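Local coordinates for protein KLLA0E08119p (Kluyveromyces lactis, PDB 3VA7) that probably carboxylates urea to urea-1-carboxylate with ATP, bicarbonate and a biotin cofactor, this chain holding the urea carboxylase part of a larger bifunctional enzyme, at residues 546-554 and 562-570; 582-590 and 769-777. All coordinates share one frame; numbering follows the deposited sequence.

Contact 1: 546-554 and 562-570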
# COMPACT_ATOMS: atom_id res chain seq x y z
N VAL A 546 -11.21 18.20 -19.67
CA VAL A 546 -12.22 18.94 -18.94
C VAL A 546 -12.12 18.61 -17.43
O VAL A 546 -11.78 17.52 -17.07
CB VAL A 546 -13.65 18.63 -19.52
CG1 VAL A 546 -14.69 19.54 -18.91
CG2 VAL A 546 -13.69 18.69 -21.06
N ILE A 547 -12.47 19.56 -16.56
CA ILE A 547 -12.27 19.50 -15.13
C ILE A 547 -13.52 20.04 -14.45
O ILE A 547 -14.24 20.83 -15.04
CB ILE A 547 -11.01 20.38 -14.78
CG1 ILE A 547 -9.82 19.49 -14.47
CG2 ILE A 547 -11.19 21.49 -13.68
CD1 ILE A 547 -9.37 18.68 -15.67
N ALA A 548 -13.77 19.66 -13.21
CA ALA A 548 -14.82 20.32 -12.47
C ALA A 548 -14.49 20.18 -11.04
O ALA A 548 -13.73 19.29 -10.69
CB ALA A 548 -16.12 19.67 -12.76
N VAL A 549 -15.02 21.07 -10.21
CA VAL A 549 -14.78 21.00 -8.76
C VAL A 549 -16.12 21.11 -8.06
O VAL A 549 -16.98 21.90 -8.45
CB VAL A 549 -13.83 22.10 -8.27
CG1 VAL A 549 -13.58 21.99 -6.79
CG2 VAL A 549 -12.49 21.99 -9.01
N SER A 550 -16.33 20.30 -7.05
CA SER A 550 -17.62 20.29 -6.38
C SER A 550 -17.38 19.98 -4.93
O SER A 550 -16.35 19.39 -4.61
CB SER A 550 -18.57 19.26 -7.03
OG SER A 550 -19.90 19.57 -6.67
N GLY A 551 -18.30 20.37 -4.06
CA GLY A 551 -18.13 20.12 -2.67
C GLY A 551 -18.14 21.41 -1.89
O GLY A 551 -19.01 22.25 -2.09
N GLY A 552 -17.17 21.57 -0.98
CA GLY A 552 -17.04 22.79 -0.17
C GLY A 552 -16.77 24.03 -1.01
O GLY A 552 -16.51 23.94 -2.23
N THR A 553 -16.88 25.19 -0.38
CA THR A 553 -16.46 26.44 -1.05
C THR A 553 -14.93 26.56 -0.99
O THR A 553 -14.31 26.56 0.09
CB THR A 553 -17.16 27.69 -0.45
OG1 THR A 553 -18.53 27.36 -0.18
CG2 THR A 553 -17.15 28.86 -1.45
N VAL A 554 -14.34 26.62 -2.17
CA VAL A 554 -12.92 26.77 -2.31
C VAL A 554 -12.70 27.68 -3.49
O VAL A 554 -13.29 27.46 -4.57
CB VAL A 554 -12.22 25.50 -2.79
CG1 VAL A 554 -11.02 25.20 -1.96
CG2 VAL A 554 -13.16 24.39 -2.88
N GLN A 562 -10.08 33.15 -11.54
CA GLN A 562 -11.16 32.40 -10.86
C GLN A 562 -12.01 31.57 -11.84
O GLN A 562 -12.28 31.95 -13.00
CB GLN A 562 -12.06 33.29 -10.00
CG GLN A 562 -11.46 33.71 -8.67
CD GLN A 562 -11.80 32.78 -7.48
OE1 GLN A 562 -10.89 32.24 -6.81
NE2 GLN A 562 -13.10 32.60 -7.19
N ILE A 563 -12.40 30.40 -11.37
CA ILE A 563 -13.07 29.42 -12.21
C ILE A 563 -14.26 29.02 -11.34
O ILE A 563 -14.19 29.18 -10.09
CB ILE A 563 -12.04 28.30 -12.59
CG1 ILE A 563 -12.12 27.96 -14.08
CG2 ILE A 563 -12.08 27.06 -11.67
CD1 ILE A 563 -11.44 28.98 -15.02
N ALA A 564 -15.36 28.61 -11.97
CA ALA A 564 -16.61 28.27 -11.24
C ALA A 564 -16.63 26.80 -10.78
O ALA A 564 -16.10 25.91 -11.45
CB ALA A 564 -17.84 28.57 -12.09
N GLN A 565 -17.24 26.55 -9.63
CA GLN A 565 -17.55 25.18 -9.20
C GLN A 565 -18.75 24.63 -9.97
O GLN A 565 -19.60 25.40 -10.41
CB GLN A 565 -17.79 25.18 -7.70
CG GLN A 565 -16.64 25.85 -6.96
CD GLN A 565 -16.56 25.45 -5.52
OE1 GLN A 565 -16.97 24.36 -5.17
NE2 GLN A 565 -16.04 26.34 -4.66
N ASN A 566 -18.81 23.32 -10.17
CA ASN A 566 -20.00 22.64 -10.73
C ASN A 566 -20.22 22.85 -12.19
O ASN A 566 -21.24 22.43 -12.72
CB ASN A 566 -21.29 22.99 -9.97
CG ASN A 566 -21.13 22.82 -8.49
OD1 ASN A 566 -20.60 21.83 -8.02
ND2 ASN A 566 -21.59 23.80 -7.74
N GLU A 567 -19.24 23.46 -12.84
CA GLU A 567 -19.27 23.65 -14.30
C GLU A 567 -18.13 22.91 -14.96
O GLU A 567 -17.09 22.77 -14.36
CB GLU A 567 -19.19 25.15 -14.67
CG GLU A 567 -20.53 25.83 -14.80
CD GLU A 567 -20.46 27.30 -14.54
OE1 GLU A 567 -19.67 27.96 -15.29
OE2 GLU A 567 -21.18 27.78 -13.61
N PRO A 568 -18.32 22.43 -16.20
CA PRO A 568 -17.19 21.83 -16.90
C PRO A 568 -16.18 22.87 -17.39
O PRO A 568 -16.44 23.56 -18.36
CB PRO A 568 -17.85 21.13 -18.09
CG PRO A 568 -19.12 21.88 -18.33
CD PRO A 568 -19.58 22.32 -16.96
N ILE A 569 -15.03 22.97 -16.75
CA ILE A 569 -13.96 23.80 -17.25
C ILE A 569 -13.02 23.09 -18.20
O ILE A 569 -12.47 22.07 -17.85
CB ILE A 569 -13.16 24.33 -16.10
CG1 ILE A 569 -14.12 25.16 -15.26
CG2 ILE A 569 -11.93 25.15 -16.59
CD1 ILE A 569 -14.10 24.70 -13.89
N GLU A 570 -12.84 23.66 -19.40
CA GLU A 570 -11.88 23.20 -20.43
C GLU A 570 -10.42 23.63 -20.16
O GLU A 570 -10.13 24.80 -20.06
CB GLU A 570 -12.32 23.68 -21.83
CG GLU A 570 -13.31 22.75 -22.59
CD GLU A 570 -14.21 23.51 -23.61
OE1 GLU A 570 -14.35 23.04 -24.78
OE2 GLU A 570 -14.77 24.59 -23.23
O HOH W 1 -16.57 23.59 -12.04
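I547 and I569 pair through their backbones where strand 545-550 meets the antiparallel edge strand 569-571, in the subdomain A and B part of the carboxyltransferase domain. Two bonds close this hydrogen-bonded pair: I547 N gives to I569 O at 2.8 Å, and I569 N returns to I547 O at 2.9 Å. At P568 the regular pairing ends and the partner chain leaves as a loop. It comes back at N566, whose N reaches V549 O at 2.9 Å.

Side-chain polar contacts take over here. S550 OG, turned anti to its own N (chi1 -161°), gives its proton to N566 OD1 at 2.7 Å, nearly in line with the amide C=O; a small hydroxyl suits this buried site beside helix 511-520. The amide of Q565, on an extended chain, reaches across to the corner at G551 and G552, where strand 553-558 begins, and lies among the backbone polar groups of G552 and V554. A leucine in place of Q565 would probably leave the backbone polar groups of G552 and V554 without this amide beside them.

Apolar contact comes from V546, whose CG1 lies 3.6 Å from P568 CB, the two side chains running alongside each other, and both branched isoleucines suit the extended backbone.

G551 has backbone angles that call for glycine, which lets the chain turn sharply into the next sheet. The chemistry implies a loop whose register is fixed by backbone bonds and the S550-N566 pair, while V546 packs on P568.

Contact 2: 582-590 and 769-777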
# COMPACT_ATOMS: atom_id res chain seq x y z
N VAL A 582 -10.51 25.51 1.73
CA VAL A 582 -11.93 25.28 1.82
C VAL A 582 -12.54 26.18 2.92
O VAL A 582 -12.27 25.99 4.11
CB VAL A 582 -12.28 23.76 2.03
CG1 VAL A 582 -13.79 23.51 1.91
CG2 VAL A 582 -11.51 22.86 1.04
N THR A 583 -13.36 27.15 2.51
CA THR A 583 -13.96 28.14 3.42
C THR A 583 -15.19 27.57 4.10
O THR A 583 -15.46 27.85 5.26
CB THR A 583 -14.29 29.39 2.56
OG1 THR A 583 -13.06 29.99 2.22
CG2 THR A 583 -15.18 30.45 3.25
N VAL A 584 -15.96 26.78 3.38
CA VAL A 584 -17.20 26.31 3.95
C VAL A 584 -17.17 24.84 3.71
O VAL A 584 -16.99 24.43 2.59
CB VAL A 584 -18.48 26.95 3.26
CG1 VAL A 584 -19.71 26.78 4.15
CG2 VAL A 584 -18.26 28.45 2.89
N GLY A 585 -17.32 24.06 4.78
CA GLY A 585 -17.16 22.61 4.70
C GLY A 585 -15.70 22.21 4.84
O GLY A 585 -14.83 23.07 5.06
N CYS A 586 -15.42 20.91 4.66
CA CYS A 586 -14.08 20.34 4.80
C CYS A 586 -13.44 19.93 3.49
O CYS A 586 -12.22 19.99 3.36
CB CYS A 586 -14.16 19.10 5.70
SG CYS A 586 -12.59 18.39 6.33
N ARG A 587 -14.25 19.51 2.51
CA ARG A 587 -13.71 18.72 1.42
C ARG A 587 -14.33 19.17 0.11
O ARG A 587 -15.51 19.58 0.13
CB ARG A 587 -14.00 17.20 1.63
CG ARG A 587 -12.82 16.43 2.13
CD ARG A 587 -13.04 15.00 2.55
NE ARG A 587 -13.44 14.99 3.92
CZ ARG A 587 -12.74 14.53 4.94
NH1 ARG A 587 -11.55 14.00 4.77
NH2 ARG A 587 -13.27 14.62 6.15
N ALA A 588 -13.57 19.07 -0.99
CA ALA A 588 -14.08 19.27 -2.35
C ALA A 588 -13.53 18.17 -3.27
O ALA A 588 -12.68 17.39 -2.84
CB ALA A 588 -13.66 20.63 -2.87
N TYR A 589 -13.99 18.12 -4.54
CA TYR A 589 -13.67 17.01 -5.45
C TYR A 589 -13.34 17.50 -6.77
O TYR A 589 -14.07 18.30 -7.34
CB TYR A 589 -14.82 15.98 -5.55
CG TYR A 589 -14.99 15.37 -4.22
CD1 TYR A 589 -15.78 16.01 -3.25
CD2 TYR A 589 -14.24 14.22 -3.88
CE1 TYR A 589 -15.84 15.45 -1.94
CE2 TYR A 589 -14.33 13.67 -2.61
CZ TYR A 589 -15.09 14.30 -1.63
OH TYR A 589 -15.17 13.73 -0.37
N LEU A 590 -12.22 17.03 -7.29
CA LEU A 590 -11.76 17.51 -8.56
C LEU A 590 -11.81 16.42 -9.58
O LEU A 590 -11.00 15.50 -9.51
CB LEU A 590 -10.35 17.99 -8.41
CG LEU A 590 -9.61 18.14 -9.72
CD1 LEU A 590 -10.27 19.20 -10.59
CD2 LEU A 590 -8.23 18.51 -9.35
N LYS A 769 -22.75 14.69 4.86
CA LYS A 769 -22.66 15.80 5.79
C LYS A 769 -21.44 15.62 6.66
O LYS A 769 -20.67 16.59 6.88
CB LYS A 769 -23.92 15.95 6.66
CG LYS A 769 -25.08 16.66 5.95
CD LYS A 769 -26.38 16.56 6.75
CE LYS A 769 -27.49 17.07 5.90
NZ LYS A 769 -28.83 16.60 6.33
N VAL A 770 -21.27 14.38 7.14
CA VAL A 770 -20.17 14.05 8.04
C VAL A 770 -18.83 14.28 7.33
O VAL A 770 -17.88 14.75 7.94
CB VAL A 770 -20.32 12.63 8.62
CG1 VAL A 770 -19.20 12.30 9.61
CG2 VAL A 770 -21.66 12.54 9.33
N GLY A 771 -18.79 14.04 6.04
CA GLY A 771 -17.62 14.45 5.24
C GLY A 771 -17.34 15.96 5.06
O GLY A 771 -16.41 16.36 4.36
N GLN A 772 -18.15 16.80 5.68
CA GLN A 772 -17.96 18.24 5.50
C GLN A 772 -17.81 18.92 6.85
O GLN A 772 -17.59 20.15 6.92
CB GLN A 772 -19.10 18.86 4.65
CG GLN A 772 -19.10 18.45 3.16
CD GLN A 772 -17.84 18.89 2.44
OE1 GLN A 772 -17.06 19.64 3.00
NE2 GLN A 772 -17.62 18.42 1.18
N LEU A 773 -17.90 18.12 7.91
CA LEU A 773 -17.62 18.59 9.26
C LEU A 773 -16.14 19.05 9.43
O LEU A 773 -15.25 18.54 8.76
CB LEU A 773 -18.03 17.54 10.28
CG LEU A 773 -19.49 17.03 10.35
CD1 LEU A 773 -19.65 16.00 11.51
CD2 LEU A 773 -20.49 18.18 10.50
N THR A 774 -15.91 20.09 10.23
CA THR A 774 -14.56 20.59 10.52
C THR A 774 -14.60 20.76 12.01
O THR A 774 -15.68 20.89 12.57
CB THR A 774 -14.22 21.97 9.84
OG1 THR A 774 -15.26 22.91 10.10
CG2 THR A 774 -14.05 21.85 8.32
N PRO A 775 -13.42 20.73 12.68
CA PRO A 775 -13.44 20.88 14.16
C PRO A 775 -14.15 22.14 14.54
O PRO A 775 -14.11 23.11 13.79
CB PRO A 775 -11.98 20.97 14.53
CG PRO A 775 -11.28 20.22 13.45
CD PRO A 775 -12.10 20.36 12.17
N GLY A 776 -14.88 22.08 15.65
CA GLY A 776 -15.66 23.18 16.11
C GLY A 776 -17.06 23.22 15.57
O GLY A 776 -17.88 23.93 16.12
N ASP A 777 -17.39 22.48 14.50
CA ASP A 777 -18.77 22.49 13.99
C ASP A 777 -19.64 21.94 15.09
O ASP A 777 -19.16 21.19 15.94
CB ASP A 777 -18.96 21.66 12.72
CG ASP A 777 -18.39 22.32 11.46
OD1 ASP A 777 -18.53 21.71 10.37
OD2 ASP A 777 -17.76 23.42 11.53
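The guanidinium of R587 has the sulfur of C586 over one face, 3.7 Å above the plane and offset toward the rim, and the carbonyl of G771 at its edge. The N-H of NE, in the guanidinium plane, points at G771 O, 3.3 Å away and almost straight at 173°. The second flat group, the Q772 amide, meets backbone with both ends: R587 O lies close to the amide plane at the NE2 end, and two N-H groups converge on OE1. Here the loop near helix 767-770 docks on the start of strand 587-592, in the carboxyltransferase subdomain A and B region.

Glutamine suits its place because it offers a donor and an acceptor together. OE1 takes C586 N at 2.7 Å, nearly in line with its C=O, and R587 N at 2.9 Å, well off the C=O line and tilted from the carbonyl plane. NE2 gives to R587 O at 2.6 Å, although it stands above that carbonyl's plane. A bend at chi2 (-62°) folds the amide back against the strand, and NE2 is also bonded to D510, so this buried group is held from several directions.

The backbone angles of G585 favour glycine, and a side chain would probably crowd Q772 OE1. Its CA instead makes a CH...O contact with Q772 O at 3.3 Å. C586 directs its small side chain toward the loop, packing on the L773 carbonyl. Farther along, the type II turn T774 to D777 has G776 where the backbone needs glycine, and T774 OG1 is bonded to K661. T774 CG2, its methyl, rests 3.6 Å from G585 O.

Contacts 1 and 2 meet within one antiparallel sheet, where strands 545-550 and 587-592 are neighbours; their centres are 16 Å apart. S550 O and Y589 N, 2.7 Å apart, probably form a hydrogen bond between these strands, and T553 O lies at a similar 2.7 Å from T583 N where both segments turn toward the adjoining sheet. Contact 1 adds the edge strand on one flank of strand 545-550, whereas contact 2 ties the start of strand 587-592 to a loop far later in sequence. The R587 side chain of contact 2 lies about 11 Å from the bound biotinyl group, so it does not touch the ligand.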